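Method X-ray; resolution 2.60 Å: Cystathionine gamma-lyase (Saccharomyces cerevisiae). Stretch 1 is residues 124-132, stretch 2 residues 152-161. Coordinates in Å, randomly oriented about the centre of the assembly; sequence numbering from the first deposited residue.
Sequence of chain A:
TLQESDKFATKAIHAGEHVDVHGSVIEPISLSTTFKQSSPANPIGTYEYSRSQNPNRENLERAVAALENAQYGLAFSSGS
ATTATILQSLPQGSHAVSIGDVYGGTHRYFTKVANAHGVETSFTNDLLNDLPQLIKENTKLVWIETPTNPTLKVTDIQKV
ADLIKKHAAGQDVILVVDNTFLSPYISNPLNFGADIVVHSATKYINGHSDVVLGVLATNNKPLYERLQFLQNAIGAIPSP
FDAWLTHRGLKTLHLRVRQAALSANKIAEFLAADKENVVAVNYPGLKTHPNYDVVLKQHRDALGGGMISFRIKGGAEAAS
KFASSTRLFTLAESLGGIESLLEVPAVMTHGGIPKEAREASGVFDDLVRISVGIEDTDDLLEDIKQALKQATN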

# COMPACT_ATOMS: atom_id res chain seq x y z
N THR A 124 -16.28 32.81 -20.72
CA THR A 124 -15.87 33.66 -21.82
C THR A 124 -14.75 33.04 -22.57
O THR A 124 -13.83 32.48 -21.99
CB THR A 124 -15.33 35.00 -21.32
OG1 THR A 124 -16.37 35.69 -20.61
CG2 THR A 124 -14.83 35.83 -22.50
N ASN A 125 -14.81 33.13 -23.89
CA ASN A 125 -13.76 32.61 -24.73
C ASN A 125 -13.00 33.89 -25.05
O ASN A 125 -13.55 34.98 -24.84
CB ASN A 125 -14.37 31.99 -25.98
CG ASN A 125 -13.36 31.34 -26.86
OD1 ASN A 125 -12.38 31.96 -27.27
ND2 ASN A 125 -13.58 30.06 -27.16
N ASP A 126 -11.76 33.81 -25.53
CA ASP A 126 -11.02 35.03 -25.84
C ASP A 126 -11.08 35.92 -24.60
O ASP A 126 -11.90 36.84 -24.51
CB ASP A 126 -11.66 35.74 -27.05
CG ASP A 126 -10.76 36.80 -27.67
OD1 ASP A 126 -9.59 36.50 -27.98
OD2 ASP A 126 -11.23 37.94 -27.88
N LEU A 127 -10.21 35.63 -23.64
CA LEU A 127 -10.17 36.35 -22.37
C LEU A 127 -9.81 37.83 -22.44
O LEU A 127 -10.58 38.68 -21.97
CB LEU A 127 -9.21 35.64 -21.42
CG LEU A 127 -9.40 35.98 -19.95
CD1 LEU A 127 -10.84 35.70 -19.55
CD2 LEU A 127 -8.44 35.15 -19.10
N LEU A 128 -8.66 38.16 -23.03
CA LEU A 128 -8.20 39.55 -23.12
C LEU A 128 -9.09 40.57 -23.82
O LEU A 128 -8.78 41.75 -23.80
CB LEU A 128 -6.82 39.59 -23.76
CG LEU A 128 -5.71 38.94 -22.92
CD1 LEU A 128 -4.38 39.04 -23.65
CD2 LEU A 128 -5.61 39.65 -21.58
N ASN A 129 -10.19 40.15 -24.43
CA ASN A 129 -11.08 41.09 -25.10
C ASN A 129 -12.45 41.24 -24.45
O ASN A 129 -13.12 42.25 -24.62
CB ASN A 129 -11.26 40.70 -26.56
CG ASN A 129 -10.01 40.95 -27.37
OD1 ASN A 129 -9.58 42.09 -27.54
ND2 ASN A 129 -9.41 39.88 -27.87
N ASP A 130 -12.87 40.25 -23.67
CA ASP A 130 -14.18 40.33 -23.04
C ASP A 130 -14.07 40.47 -21.54
O ASP A 130 -15.08 40.65 -20.85
CB ASP A 130 -14.99 39.08 -23.38
CG ASP A 130 -15.17 38.91 -24.88
OD1 ASP A 130 -14.88 39.86 -25.64
OD2 ASP A 130 -15.62 37.82 -25.29
N LEU A 131 -12.85 40.40 -21.04
CA LEU A 131 -12.64 40.51 -19.60
C LEU A 131 -13.01 41.87 -19.03
O LEU A 131 -13.56 41.94 -17.93
CB LEU A 131 -11.19 40.17 -19.23
CG LEU A 131 -11.01 40.05 -17.72
CD1 LEU A 131 -11.98 38.99 -17.17
CD2 LEU A 131 -9.57 39.70 -17.40
N PRO A 132 -12.73 42.97 -19.75
CA PRO A 132 -13.08 44.30 -19.24
C PRO A 132 -14.59 44.45 -19.15
O PRO A 132 -15.13 44.83 -18.12
CB PRO A 132 -12.45 45.24 -20.25
CG PRO A 132 -12.56 44.47 -21.50
CD PRO A 132 -12.16 43.08 -21.10
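Stretch 2 152-161: LKVTDIQKVA

Stretch 2 approaches as an extended segment, Lys153 to Asp156, that leads into a helix at Ile157. This helix runs almost parallel to helix 127-132 of stretch 1: the N-to-C directions differ by 9° and the axes come within 10.2 Å. Leu128 and Val160 set the register, their CA atoms 6.4 Å apart. No hydrogen bond joins the stretches; packing of apolar side chains holds them together.

Val160 is the centre of the contact. Its CA-to-CB bond points sideways, yet with chi1 at t (172°) its two methyls meet three leucines. Val160 CG2 lies 3.5 Å from Leu127 CD2 and 3.3 Å from Leu128 CD2, while Val160 CG1 lies 3.8 Å from Leu131 CD2. A beta-branched valine suits this place because its two methyls meet different leucines. Leu127 and Leu131, one helical turn apart and linked by the hydrogen bond from Leu131 N to Leu127 O (3.0 Å), both have CA-to-CB bonds directed toward stretch 2 and share the t, p rotamer, so their side chains repeat along one helix face. Leu127 CD2 also reaches Thr155 CG2 at 4.3 Å, a contact made by the threonine's methyl.

Leu128 starts sideways, but its m, t rotamer brings its end nearer. Besides touching Val160, Leu128 places CD1 3.2 Å from Lys159 CD, a tight approach to the aliphatic part of the lysine. The CA-to-CB bond of Lys159 points toward stretch 1 and its end then leads away, so methylenes cover the leucine while the amine stays apart. Lys153, extended through chi2 and bent by chi3 m and chi4 p, brings CE 4.3 Å from Asn125 OD1; its NZ is hydrogen-bonded elsewhere in the structure.

Asp156, chi1 t, caps the second helix: Asp156 OD1 accepts from Lys159 N at 3.1 Å and, weakly, from Gln158 N at 3.0 Å. First-turn N-H groups lack backbone carbonyl partners, and a short carboxylate can accept from them.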

# COMPACT_ATOMS: atom_id res chain seq x y z
N LEU A 152 -5.94 23.87 -27.27
CA LEU A 152 -4.58 24.18 -26.87
C LEU A 152 -4.18 25.63 -27.09
O LEU A 152 -3.07 25.90 -27.53
CB LEU A 152 -3.62 23.23 -27.59
CG LEU A 152 -3.88 21.75 -27.28
CD1 LEU A 152 -2.77 20.88 -27.83
CD2 LEU A 152 -3.98 21.56 -25.80
N LYS A 153 -5.08 26.54 -26.72
CA LYS A 153 -4.91 27.99 -26.84
C LYS A 153 -4.15 28.59 -25.65
O LYS A 153 -4.57 28.46 -24.53
CB LYS A 153 -6.29 28.65 -26.95
CG LYS A 153 -6.26 30.17 -27.07
CD LYS A 153 -7.65 30.79 -27.00
CE LYS A 153 -8.54 30.27 -28.11
NZ LYS A 153 -8.89 28.82 -27.96
N VAL A 154 -3.04 29.25 -25.90
CA VAL A 154 -2.26 29.83 -24.82
C VAL A 154 -2.78 31.21 -24.44
O VAL A 154 -3.19 31.95 -25.31
CB VAL A 154 -0.80 29.96 -25.24
CG1 VAL A 154 -0.01 30.67 -24.18
CG2 VAL A 154 -0.23 28.58 -25.49
N THR A 155 -2.75 31.54 -23.16
CA THR A 155 -3.20 32.82 -22.65
C THR A 155 -2.07 33.53 -21.90
O THR A 155 -1.26 32.90 -21.19
CB THR A 155 -4.42 32.68 -21.68
OG1 THR A 155 -5.56 32.19 -22.38
CG2 THR A 155 -4.78 34.02 -21.07
N ASP A 156 -2.00 34.86 -22.06
CA ASP A 156 -0.97 35.65 -21.40
C ASP A 156 -1.36 36.01 -19.95
O ASP A 156 -2.10 36.97 -19.68
CB ASP A 156 -0.68 36.93 -22.19
CG ASP A 156 0.65 37.56 -21.82
OD1 ASP A 156 0.94 37.74 -20.62
OD2 ASP A 156 1.42 37.89 -22.74
N ILE A 157 -0.84 35.22 -19.03
CA ILE A 157 -1.12 35.43 -17.61
C ILE A 157 -0.85 36.87 -17.15
O ILE A 157 -1.53 37.38 -16.27
CB ILE A 157 -0.29 34.43 -16.78
CG1 ILE A 157 -0.66 33.02 -17.21
CG2 ILE A 157 -0.57 34.61 -15.29
CD1 ILE A 157 0.17 31.93 -16.60
N GLN A 158 0.14 37.53 -17.76
CA GLN A 158 0.50 38.90 -17.41
C GLN A 158 -0.54 39.89 -17.92
O GLN A 158 -1.06 40.71 -17.15
CB GLN A 158 1.86 39.25 -17.99
CG GLN A 158 2.42 40.49 -17.38
CD GLN A 158 2.44 40.38 -15.91
OE1 GLN A 158 3.40 39.88 -15.33
NE2 GLN A 158 1.38 40.83 -15.27
N LYS A 159 -0.84 39.84 -19.22
CA LYS A 159 -1.86 40.72 -19.78
C LYS A 159 -3.14 40.64 -18.93
O LYS A 159 -3.75 41.66 -18.61
CB LYS A 159 -2.16 40.35 -21.25
CG LYS A 159 -1.24 41.03 -22.27
CD LYS A 159 -1.58 40.62 -23.69
CE LYS A 159 -0.93 41.53 -24.75
NZ LYS A 159 0.56 41.55 -24.81
N VAL A 160 -3.55 39.43 -18.54
CA VAL A 160 -4.75 39.29 -17.75
C VAL A 160 -4.57 39.78 -16.32
O VAL A 160 -5.48 40.39 -15.77
CB VAL A 160 -5.27 37.82 -17.73
CG1 VAL A 160 -6.41 37.66 -16.73
CG2 VAL A 160 -5.78 37.43 -19.10
N ALA A 161 -3.42 39.54 -15.70
CA ALA A 161 -3.23 40.03 -14.33
C ALA A 161 -3.35 41.55 -14.34
O ALA A 161 -4.00 42.15 -13.49
CB ALA A 161 -1.88 39.63 -13.80